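Local coordinates for protein ribokinase (Cryptococcus neoformans var. grubii serotype A, PDB 6CW5) that probably phosphorylates D-ribose at O-5, using ATP and a divalent metal ion, to give D-ribose 5-phosphate, at residues N123-L135 with E146-A159. Residues are numbered along the deposited sequence; the frame is centred on the assembly and turned at random.
Sequences NYYLPSPTPTTSL and EVPLSSTLAYLTAA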
loop_
_atom_site.group_PDB
_atom_site.type_symbol
_atom_site.label_atom_id
_atom_site.label_comp_id
_atom_site.label_asym_id
_atom_site.label_seq_id
_atom_site.Cartn_x
_atom_site.Cartn_y
_atom_site.Cartn_z
ATOM N N ASN A 123 -0.341 11.847 7.169
ATOM C CA ASN A 123 0.069 11.450 5.825
ATOM C C ASN A 123 0.190 9.943 5.687
ATOM O O ASN A 123 0.101 9.429 4.559
ATOM C CB ASN A 123 1.397 12.106 5.447
ATOM C CG ASN A 123 1.248 13.569 5.171
ATOM O OD1 ASN A 123 0.303 13.983 4.488
ATOM N ND2 ASN A 123 2.170 14.385 5.717
ATOM N N TYR A 124 0.379 9.221 6.795
ATOM C CA TYR A 124 0.454 7.762 6.758
ATOM C C TYR A 124 -0.840 7.098 7.210
ATOM O O TYR A 124 -0.852 5.890 7.483
ATOM C CB TYR A 124 1.638 7.249 7.597
ATOM C CG TYR A 124 2.890 7.037 6.777
ATOM C CD1 TYR A 124 3.411 8.051 5.987
ATOM C CD2 TYR A 124 3.541 5.805 6.783
ATOM C CE1 TYR A 124 4.555 7.843 5.226
ATOM C CE2 TYR A 124 4.688 5.587 6.041
ATOM C CZ TYR A 124 5.191 6.607 5.272
ATOM O OH TYR A 124 6.320 6.385 4.508
ATOM N N TYR A 125 -1.924 7.851 7.276
ATOM C CA TYR A 125 -3.237 7.279 7.556
ATOM C C TYR A 125 -3.845 6.680 6.302
ATOM O O TYR A 125 -3.806 7.278 5.227
ATOM C CB TYR A 125 -4.158 8.359 8.071
ATOM C CG TYR A 125 -5.625 7.970 8.157
ATOM C CD1 TYR A 125 -6.119 7.279 9.273
ATOM C CD2 TYR A 125 -6.523 8.335 7.158
ATOM C CE1 TYR A 125 -7.479 6.962 9.383
ATOM C CE2 TYR A 125 -7.902 8.022 7.279
ATOM C CZ TYR A 125 -8.355 7.327 8.372
ATOM O OH TYR A 125 -9.710 7.010 8.483
ATOM N N LEU A 126 -4.413 5.493 6.452
ATOM C CA LEU A 126 -5.193 4.873 5.409
ATOM C C LEU A 126 -6.527 4.486 6.029
ATOM O O LEU A 126 -6.560 3.831 7.090
ATOM C CB LEU A 126 -4.477 3.641 4.840
ATOM C CG LEU A 126 -3.222 3.999 4.054
ATOM C CD1 LEU A 126 -2.509 2.729 3.618
ATOM C CD2 LEU A 126 -3.604 4.828 2.865
ATOM N N PRO A 127 -7.643 4.865 5.425
ATOM C CA PRO A 127 -8.941 4.556 6.031
ATOM C C PRO A 127 -9.309 3.096 5.868
ATOM O O PRO A 127 -8.972 2.457 4.868
ATOM C CB PRO A 127 -9.918 5.447 5.248
ATOM C CG PRO A 127 -9.263 5.601 3.898
ATOM C CD PRO A 127 -7.771 5.714 4.226
ATOM N N SER A 128 -10.036 2.568 6.890
ATOM C CA SER A 128 -10.598 1.229 6.831
ATOM C C SER A 128 -12.113 1.307 6.653
ATOM O O SER A 128 -12.748 2.178 7.248
ATOM C CB SER A 128 -10.265 0.460 8.122
ATOM O OG SER A 128 -10.981 -0.770 8.184
ATOM N N PRO A 129 -12.727 0.445 5.824
ATOM C CA PRO A 129 -12.047 -0.487 4.903
ATOM C C PRO A 129 -11.411 0.265 3.782
ATOM O O PRO A 129 -11.708 1.447 3.607
ATOM C CB PRO A 129 -13.186 -1.351 4.380
ATOM C CG PRO A 129 -14.316 -0.411 4.360
ATOM C CD PRO A 129 -14.179 0.410 5.629
ATOM N N THR A 130 -10.507 -0.384 3.059
ATOM C CA THR A 130 -9.863 0.273 1.941
ATOM C C THR A 130 -10.904 0.472 0.852
ATOM O O THR A 130 -11.494 -0.510 0.387
ATOM C CB THR A 130 -8.717 -0.571 1.410
ATOM O OG1 THR A 130 -7.773 -0.778 2.464
ATOM C CG2 THR A 130 -8.018 0.175 0.253
ATOM N N PRO A 131 -11.182 1.691 0.433
ATOM C CA PRO A 131 -12.247 1.891 -0.550
ATOM C C PRO A 131 -11.719 1.725 -1.973
ATOM O O PRO A 131 -10.510 1.692 -2.218
ATOM C CB PRO A 131 -12.683 3.335 -0.295
ATOM C CG PRO A 131 -11.419 4.025 0.132
ATOM C CD PRO A 131 -10.590 2.967 0.892
ATOM N N THR A 132 -12.677 1.584 -2.893
ATOM C CA THR A 132 -12.359 1.705 -4.310
ATOM C C THR A 132 -11.803 3.098 -4.551
ATOM O O THR A 132 -12.414 4.096 -4.148
ATOM C CB THR A 132 -13.614 1.517 -5.158
ATOM O OG1 THR A 132 -14.242 0.257 -4.878
ATOM C CG2 THR A 132 -13.320 1.640 -6.673
ATOM N N THR A 133 -10.688 3.170 -5.252
ATOM C CA THR A 133 -10.223 4.434 -5.819
ATOM C C THR A 133 -10.180 4.288 -7.337
ATOM O O THR A 133 -9.534 3.381 -7.870
ATOM C CB THR A 133 -8.865 4.846 -5.244
ATOM O OG1 THR A 133 -8.975 4.997 -3.815
ATOM C CG2 THR A 133 -8.408 6.184 -5.847
ATOM N N SER A 134 -10.974 5.089 -8.017
ATOM C CA SER A 134 -11.040 5.074 -9.462
ATOM C C SER A 134 -10.142 6.177 -9.974
ATOM O O SER A 134 -10.048 7.252 -9.367
ATOM C CB SER A 134 -12.464 5.295 -9.956
ATOM O OG SER A 134 -12.523 5.322 -11.380
ATOM N N LEU A 135 -9.462 5.895 -11.072
ATOM C CA LEU A 135 -8.699 6.914 -11.767
ATOM C C LEU A 135 -9.434 7.406 -12.998
ATOM O O LEU A 135 -8.836 8.088 -13.836
ATOM C CB LEU A 135 -7.319 6.371 -12.145
ATOM C CG LEU A 135 -6.488 5.936 -10.946
ATOM C CD1 LEU A 135 -5.111 5.525 -11.415
ATOM C CD2 LEU A 135 -6.359 7.044 -9.870
ATOM N N GLU A 146 6.131 10.859 0.439
ATOM C CA GLU A 146 5.845 11.258 1.818
ATOM C C GLU A 146 4.593 10.597 2.374
ATOM O O GLU A 146 4.097 11.035 3.423
ATOM C CB GLU A 146 5.707 12.784 1.930
ATOM C CG GLU A 146 7.037 13.511 1.716
ATOM C CD GLU A 146 6.989 15.021 1.944
ATOM O OE1 GLU A 146 5.898 15.643 1.857
ATOM O OE2 GLU A 146 8.087 15.595 2.164
ATOM N N VAL A 147 4.049 9.599 1.676
ATOM C CA VAL A 147 2.941 8.774 2.149
ATOM C C VAL A 147 3.413 7.328 2.090
ATOM O O VAL A 147 4.536 7.088 1.599
ATOM C CB VAL A 147 1.665 9.029 1.319
ATOM C CG1 VAL A 147 1.368 10.528 1.337
ATOM C CG2 VAL A 147 1.830 8.515 -0.142
ATOM N N PRO A 148 2.631 6.335 2.572
ATOM C CA PRO A 148 3.156 4.966 2.622
ATOM C C PRO A 148 3.496 4.509 1.224
ATOM O O PRO A 148 2.716 4.717 0.293
ATOM C CB PRO A 148 1.989 4.137 3.188
ATOM C CG PRO A 148 1.224 5.144 4.037
ATOM C CD PRO A 148 1.309 6.428 3.240
ATOM N N LEU A 149 4.666 3.874 1.081
ATOM C CA LEU A 149 5.107 3.525 -0.271
ATOM C C LEU A 149 4.119 2.583 -0.945
ATOM O O LEU A 149 3.908 2.661 -2.158
ATOM C CB LEU A 149 6.494 2.891 -0.239
ATOM C CG LEU A 149 7.079 2.455 -1.607
ATOM C CD1 LEU A 149 7.158 3.640 -2.573
ATOM C CD2 LEU A 149 8.487 1.789 -1.387
ATOM N N SER A 150 3.516 1.657 -0.183
ATOM C CA SER A 150 2.577 0.743 -0.809
ATOM C C SER A 150 1.436 1.502 -1.474
ATOM O O SER A 150 0.894 1.040 -2.495
ATOM C CB SER A 150 2.024 -0.270 0.201
ATOM O OG SER A 150 1.230 0.352 1.197
ATOM N N SER A 151 1.046 2.646 -0.909
ATOM C CA SER A 151 -0.052 3.423 -1.498
ATOM C C SER A 151 0.410 4.101 -2.782
ATOM O O SER A 151 -0.256 4.013 -3.821
ATOM C CB SER A 151 -0.585 4.432 -0.470
ATOM O OG SER A 151 -1.752 5.117 -0.942
ATOM N N THR A 152 1.584 4.736 -2.750
ATOM C CA THR A 152 2.158 5.264 -3.984
ATOM C C THR A 152 2.273 4.168 -5.053
ATOM O O THR A 152 1.894 4.373 -6.210
ATOM C CB THR A 152 3.516 5.895 -3.686
ATOM O OG1 THR A 152 3.342 7.051 -2.849
ATOM C CG2 THR A 152 4.254 6.289 -4.997
ATOM N N LEU A 153 2.786 2.985 -4.680
ATOM C CA LEU A 153 2.901 1.895 -5.657
ATOM C C LEU A 153 1.536 1.519 -6.238
ATOM O O LEU A 153 1.411 1.241 -7.445
ATOM C CB LEU A 153 3.522 0.667 -4.989
ATOM C CG LEU A 153 4.975 0.883 -4.547
ATOM C CD1 LEU A 153 5.371 -0.287 -3.675
ATOM C CD2 LEU A 153 5.870 0.925 -5.784
ATOM N N ALA A 154 0.518 1.440 -5.378
ATOM C CA ALA A 154 -0.811 1.045 -5.842
ATOM C C ALA A 154 -1.360 2.046 -6.854
ATOM O O ALA A 154 -1.917 1.652 -7.892
ATOM C CB ALA A 154 -1.753 0.904 -4.634
ATOM N N TYR A 155 -1.225 3.345 -6.572
ATOM C CA TYR A 155 -1.766 4.343 -7.495
ATOM C C TYR A 155 -0.987 4.365 -8.808
ATOM O O TYR A 155 -1.582 4.456 -9.893
ATOM C CB TYR A 155 -1.727 5.732 -6.866
ATOM C CG TYR A 155 -2.849 5.991 -5.882
ATOM C CD1 TYR A 155 -2.955 5.257 -4.707
ATOM C CD2 TYR A 155 -3.809 6.963 -6.143
ATOM C CE1 TYR A 155 -4.001 5.523 -3.801
ATOM C CE2 TYR A 155 -4.832 7.233 -5.254
ATOM C CZ TYR A 155 -4.921 6.504 -4.082
ATOM O OH TYR A 155 -5.961 6.761 -3.196
ATOM N N LEU A 156 0.339 4.283 -8.730
ATOM C CA LEU A 156 1.141 4.235 -9.965
ATOM C C LEU A 156 0.799 3.014 -10.800
ATOM O O LEU A 156 0.678 3.096 -12.040
ATOM C CB LEU A 156 2.636 4.231 -9.619
ATOM C CG LEU A 156 3.587 4.015 -10.814
ATOM C CD1 LEU A 156 3.457 5.180 -11.767
ATOM C CD2 LEU A 156 5.021 3.909 -10.302
ATOM N N THR A 157 0.630 1.865 -10.154
ATOM C CA THR A 157 0.283 0.651 -10.902
ATOM C C THR A 157 -1.077 0.790 -11.561
ATOM O O THR A 157 -1.261 0.416 -12.736
ATOM C CB THR A 157 0.318 -0.545 -9.947
ATOM O OG1 THR A 157 1.656 -0.664 -9.422
ATOM C CG2 THR A 157 -0.045 -1.835 -10.693
ATOM N N ALA A 158 -2.047 1.342 -10.831
ATOM C CA ALA A 158 -3.365 1.559 -11.416
ATOM C C ALA A 158 -3.291 2.529 -12.591
ATOM O O ALA A 158 -4.030 2.384 -13.586
ATOM C CB ALA A 158 -4.327 2.095 -10.346
ATOM N N ALA A 159 -2.432 3.539 -12.475
ATOM C CA ALA A 159 -2.261 4.508 -13.547
ATOM C C ALA A 159 -1.673 3.835 -14.780
ATOM O O ALA A 159 -2.150 4.041 -15.906
ATOM C CB ALA A 159 -1.365 5.658 -13.062
#
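Tyr124 lays one face of its ring on Pro148, the residue at the N-cap position of helix 149-161. Pro148 CG sits 3.8 Å from the centroid of the Tyr124 ring and only 19° off its normal, which identifies a CH-pi contact over the face. Pro148 N lies on that face too, displaced toward the rim, whereas the carbonyl oxygen of Glu146 approaches the edge in the ring plane, 3.7 Å from Tyr124 CE1. The ring thus spans the turn leading into the helix, and its hydroxyl continues to Thr130 of the second subunit, to which it is hydrogen-bonded. Beside the ring, Asn123 O rests 3.5 Å from Pro148 CD and 3.6 Å from Val147 CB.

Further along the helix the chain touches again. Thr133 crosses Tyr155 at about a right angle; with CG2 anti to the backbone N (OG1 chi1 -60°), its methyl comes 3.8 Å from Tyr155 CE2, while the Tyr155 hydroxyl is hydrogen-bonded to Asp69. Leu135 inserts a single branch, CD1, in apolar contact with Ala158 CB at 3.7 Å and resting against helix backbone at Ala159 N, 3.5 Å away.

The loop 123-135 arches over the helix, touching the turn before it at one end and helix residues Tyr155, Ala158 and Ala159 at the other, its middle reaching the second subunit. At the near end Asn123 OD1 accepts from Val21 N, and Glu146 OE1 bonds Ser20 and Lys51 N. OE2 bonds a glycerol, probably from the crystallisation liquor, where Glu146 is predicted to bind substrate, the likely ribose pocket of the PfkB-family fold beside the dimer interface.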